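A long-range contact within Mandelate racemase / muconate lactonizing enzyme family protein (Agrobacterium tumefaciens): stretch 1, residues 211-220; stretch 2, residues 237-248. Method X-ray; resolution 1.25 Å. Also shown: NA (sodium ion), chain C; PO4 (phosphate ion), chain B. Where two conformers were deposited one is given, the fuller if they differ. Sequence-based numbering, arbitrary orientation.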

# COMPACT_ATOMS: atom_id res chain seq x y z
N MET A 211 25.07 -8.77 -30.34
CA MET A 211 25.32 -7.43 -29.80
C MET A 211 24.23 -7.00 -28.82
O MET A 211 23.05 -7.00 -29.18
CB MET A 211 25.37 -6.42 -30.95
CG MET A 211 25.59 -4.98 -30.52
SD MET A 211 27.24 -4.71 -29.86
CE MET A 211 28.21 -4.89 -31.37
N ASP A 212 24.60 -6.63 -27.60
CA ASP A 212 23.65 -5.97 -26.70
C ASP A 212 23.47 -4.53 -27.18
O ASP A 212 24.45 -3.85 -27.48
CB ASP A 212 24.16 -5.96 -25.25
CG ASP A 212 24.30 -7.35 -24.66
OD1 ASP A 212 23.43 -8.21 -24.91
OD2 ASP A 212 25.30 -7.57 -23.94
N ILE A 213 22.22 -4.07 -27.27
CA ILE A 213 21.96 -2.71 -27.69
C ILE A 213 21.35 -1.94 -26.53
O ILE A 213 20.21 -2.21 -26.11
CB ILE A 213 21.00 -2.62 -28.90
CG1 ILE A 213 21.48 -3.50 -30.05
CG2 ILE A 213 20.86 -1.17 -29.35
CD1 ILE A 213 20.50 -3.58 -31.21
N MET A 214 22.11 -0.98 -26.01
CA MET A 214 21.64 -0.07 -24.98
C MET A 214 21.00 1.14 -25.64
O MET A 214 21.49 1.60 -26.68
CB MET A 214 22.81 0.39 -24.12
CG MET A 214 23.43 -0.73 -23.32
SD MET A 214 25.21 -0.55 -23.25
CE MET A 214 25.64 -1.99 -22.27
N VAL A 215 19.91 1.64 -25.06
CA VAL A 215 19.26 2.82 -25.61
C VAL A 215 19.36 3.94 -24.61
O VAL A 215 18.97 3.80 -23.44
CB VAL A 215 17.80 2.56 -25.92
CG1 VAL A 215 17.22 3.74 -26.68
CG2 VAL A 215 17.65 1.28 -26.73
N GLU A 216 19.91 5.05 -25.07
CA GLU A 216 20.03 6.27 -24.30
C GLU A 216 18.93 7.23 -24.73
O GLU A 216 18.73 7.43 -25.93
CB GLU A 216 21.38 6.89 -24.64
CG GLU A 216 21.51 8.31 -24.21
CD GLU A 216 21.70 8.37 -22.73
OE1 GLU A 216 20.70 8.54 -22.00
OE2 GLU A 216 22.86 8.21 -22.30
N PHE A 217 18.23 7.84 -23.77
CA PHE A 217 17.19 8.83 -24.06
C PHE A 217 17.51 10.23 -23.55
O PHE A 217 16.77 11.17 -23.83
CB PHE A 217 15.85 8.39 -23.48
CG PHE A 217 15.29 7.15 -24.11
CD1 PHE A 217 14.67 7.21 -25.36
CD2 PHE A 217 15.39 5.91 -23.48
CE1 PHE A 217 14.14 6.08 -25.94
CE2 PHE A 217 14.86 4.77 -24.07
CZ PHE A 217 14.23 4.86 -25.29
N HIS A 218 18.57 10.35 -22.76
CA HIS A 218 19.03 11.64 -22.25
C HIS A 218 17.94 12.44 -21.52
O HIS A 218 17.96 13.66 -21.52
CB HIS A 218 19.62 12.48 -23.39
CG HIS A 218 20.94 11.98 -23.88
ND1 HIS A 218 21.20 11.77 -25.22
CD2 HIS A 218 22.07 11.64 -23.22
CE1 HIS A 218 22.44 11.34 -25.36
NE2 HIS A 218 22.99 11.25 -24.16
N SER A 219 17.01 11.73 -20.88
CA SER A 219 15.94 12.35 -20.10
C SER A 219 15.09 13.34 -20.89
O SER A 219 14.54 14.28 -20.32
CB SER A 219 16.48 13.03 -18.84
OG SER A 219 16.90 12.03 -17.92
N MET A 220 14.96 13.11 -22.19
CA MET A 220 14.32 14.10 -23.06
C MET A 220 12.81 13.95 -23.25
O MET A 220 12.19 14.81 -23.86
CB MET A 220 15.03 14.14 -24.41
CG MET A 220 16.52 14.41 -24.29
SD MET A 220 17.37 14.53 -25.86
CE MET A 220 16.57 15.97 -26.55
N GLN A 237 14.82 -6.49 -28.75
CA GLN A 237 15.56 -7.08 -27.63
C GLN A 237 16.60 -6.11 -27.06
O GLN A 237 17.78 -6.44 -26.96
CB GLN A 237 16.25 -8.38 -28.06
CG GLN A 237 15.29 -9.45 -28.57
CD GLN A 237 15.01 -9.35 -30.06
OE1 GLN A 237 15.91 -9.07 -30.86
NE2 GLN A 237 13.76 -9.57 -30.43
N THR A 238 16.15 -4.91 -26.71
CA THR A 238 17.06 -3.91 -26.15
C THR A 238 17.55 -4.33 -24.76
O THR A 238 16.86 -5.05 -24.04
CB THR A 238 16.40 -2.54 -26.12
OG1 THR A 238 15.14 -2.63 -25.44
CG2 THR A 238 16.16 -2.04 -27.54
N PHE A 239 18.75 -3.88 -24.41
CA PHE A 239 19.40 -4.32 -23.19
C PHE A 239 19.02 -3.47 -21.98
O PHE A 239 18.75 -3.99 -20.90
CB PHE A 239 20.91 -4.30 -23.39
CG PHE A 239 21.69 -4.92 -22.27
CD1 PHE A 239 21.66 -6.29 -22.06
CD2 PHE A 239 22.46 -4.13 -21.42
CE1 PHE A 239 22.38 -6.88 -21.03
CE2 PHE A 239 23.19 -4.71 -20.39
CZ PHE A 239 23.15 -6.08 -20.19
N TRP A 240 19.01 -2.16 -22.17
CA TRP A 240 18.52 -1.25 -21.14
C TRP A 240 17.98 0.02 -21.77
O TRP A 240 18.32 0.34 -22.91
CB TRP A 240 19.58 -0.98 -20.06
CG TRP A 240 20.72 -0.01 -20.32
CD1 TRP A 240 20.67 1.23 -20.91
CD2 TRP A 240 22.07 -0.19 -19.87
NE1 TRP A 240 21.92 1.82 -20.86
CE2 TRP A 240 22.79 0.97 -20.22
CE3 TRP A 240 22.74 -1.23 -19.22
CZ2 TRP A 240 24.16 1.11 -19.95
CZ3 TRP A 240 24.09 -1.07 -18.93
CH2 TRP A 240 24.78 0.08 -19.30
N HIS A 241 17.11 0.72 -21.03
CA HIS A 241 16.54 1.99 -21.46
C HIS A 241 16.97 3.03 -20.46
O HIS A 241 16.49 3.06 -19.32
CB HIS A 241 15.02 1.91 -21.55
CG HIS A 241 14.52 1.04 -22.66
ND1 HIS A 241 13.18 0.77 -22.86
CD2 HIS A 241 15.19 0.38 -23.64
CE1 HIS A 241 13.05 -0.02 -23.91
NE2 HIS A 241 14.25 -0.28 -24.40
N GLU A 242 17.91 3.87 -20.88
CA GLU A 242 18.61 4.78 -19.97
C GLU A 242 17.96 6.16 -19.98
O GLU A 242 17.73 6.75 -21.04
CB GLU A 242 20.07 4.88 -20.39
CG GLU A 242 20.94 5.75 -19.49
CD GLU A 242 22.41 5.66 -19.87
OE1 GLU A 242 22.82 4.69 -20.53
OE2 GLU A 242 23.18 6.59 -19.52
N ASP A 243 17.68 6.66 -18.78
CA ASP A 243 17.10 7.99 -18.59
C ASP A 243 15.93 8.24 -19.54
O ASP A 243 15.92 9.23 -20.29
CB ASP A 243 18.20 9.05 -18.71
CG ASP A 243 19.15 9.02 -17.55
OD1 ASP A 243 18.72 8.62 -16.46
OD2 ASP A 243 20.33 9.38 -17.71
N PRO A 244 14.91 7.37 -19.50
CA PRO A 244 13.79 7.53 -20.43
C PRO A 244 12.96 8.79 -20.20
O PRO A 244 12.32 9.29 -21.13
CB PRO A 244 12.94 6.29 -20.16
CG PRO A 244 13.28 5.89 -18.74
CD PRO A 244 14.74 6.18 -18.64
N ILE A 245 12.96 9.28 -18.95
CA ILE A 245 12.28 10.50 -18.55
C ILE A 245 13.22 11.27 -17.63
O ILE A 245 14.26 10.76 -17.24
CB ILE A 245 10.93 10.22 -17.83
CG1 ILE A 245 11.16 9.45 -16.52
CG2 ILE A 245 9.93 9.49 -18.75
CD1 ILE A 245 9.91 9.38 -15.64
N LYS A 246 12.86 12.50 -17.30
CA LYS A 246 13.63 13.31 -16.36
C LYS A 246 13.60 12.64 -15.00
O LYS A 246 12.56 12.15 -14.56
CB LYS A 246 13.02 14.71 -16.25
CG LYS A 246 13.93 15.74 -15.61
CD LYS A 246 14.99 16.22 -16.57
CE LYS A 246 15.72 17.44 -16.02
NZ LYS A 246 16.82 17.79 -16.92
N MET A 247 14.74 12.63 -14.31
CA MET A 247 14.85 11.92 -13.04
C MET A 247 14.58 12.82 -11.83
O MET A 247 15.32 12.80 -10.85
CB MET A 247 16.24 11.26 -12.95
CG MET A 247 16.43 10.19 -14.02
SD MET A 247 15.51 8.71 -13.59
CE MET A 247 15.49 7.85 -15.14
N ASP A 248 13.50 13.60 -11.90
CA ASP A 248 13.17 14.58 -10.86
C ASP A 248 12.06 14.20 -9.88
O ASP A 248 12.05 14.66 -8.74
CB ASP A 248 12.92 15.97 -11.43
CG ASP A 248 11.94 15.99 -12.58
OD1 ASP A 248 11.32 14.96 -12.94
OD2 ASP A 248 11.78 17.12 -13.12
NA NA C . 23.86 8.61 -20.43
P PO4 B . 26.33 8.71 -22.45
O1 PO4 B . 25.65 8.02 -21.27
O2 PO4 B . 26.92 10.03 -22.01
O3 PO4 B . 27.46 7.89 -23.02
O4 PO4 B . 25.31 8.96 -23.54
O HOH W 1 20.36 -6.14 -26.50
O HOH W 2 21.82 9.61 -19.91
O HOH W 3 17.38 13.31 -15.55
O HOH W 4 19.92 11.66 -19.04
O HOH W 5 24.53 10.71 -21.26

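The two stretches meet as neighbouring parallel strands: the axes of 212-216 and 240-242 run 20° apart in direction and approach to 4.9 Å. The CA register advances one residue at a time, from V215-H241 (5.0 Å between CA atoms) to E216-E242 (4.8 Å between CA atoms). The hydrogen bonds show the alternation expected of a parallel pair. F239 N donates to I213 O (2.8 Å, 172° at the hydrogen), V215 N to W240 O (3.0 Å, 164°), E242 N to V215 O (2.8 Å, 167°) and F217 N to E242 O (3.0 Å, 148°). V215 thus uses both its N and its O across the interface. Beyond the strands, the type I' turn from F217 to M220 brings S219 N to D243 O (2.8 Å); its 136° angle indicates a more bent bond. One cost is visible: W240 N is buried without a partner, lying 4.1 Å from I213 O, which instead accepts from F239 N.

Side chains divide between the two faces of the sheet. M214, E216, W240 and E242 share one. There the flexible M214 chain lies over the indole: CG sits 3.7 Å from the centroid of the five-membered ring of W240, 16° off its normal, and SD 4.1 Å from the six-membered ring centroid, 21° off. M214 CE also reaches F239 CD2 at 3.9 Å. Further along, E216 OE2 and E242 OE2 stand only 3.2 Å apart, a spacing explained by the sodium ion they both bind, at 2.2 Å from E216 OE2 and 2.3 Å from E242 OE2. W240 NE1 donates to E242 OE1 (3.0 Å), engaging the other carboxylate oxygen. A second acidic pair, E216 OE1 and D243 OD2, lies 4.4 Å apart; water 2 donates to both, at 2.6 Å from E216 OE1 and 2.7 Å from D243 OD2, and itself coordinates the sodium.

V215 and H241 occupy the opposite face. The branched V215 packs CG2 against T238 CG2 at 3.7 Å, while T238 OG1 and H241 NE2 share a 2.7 Å hydrogen bond. F217 points its edge toward the H241 ring face, with centroids 5.8 Å apart and planes at 86°, and its CD2 approaches P244 CB at 4.1 Å.

At the turn, S219 has the largest area covered by the other stretch. Its small side chain fits closely, placing OG 3.0 Å from I245 O and CB 3.8 Å from K246 CA. In total, the contact buries 825 Å², summed over both stretches.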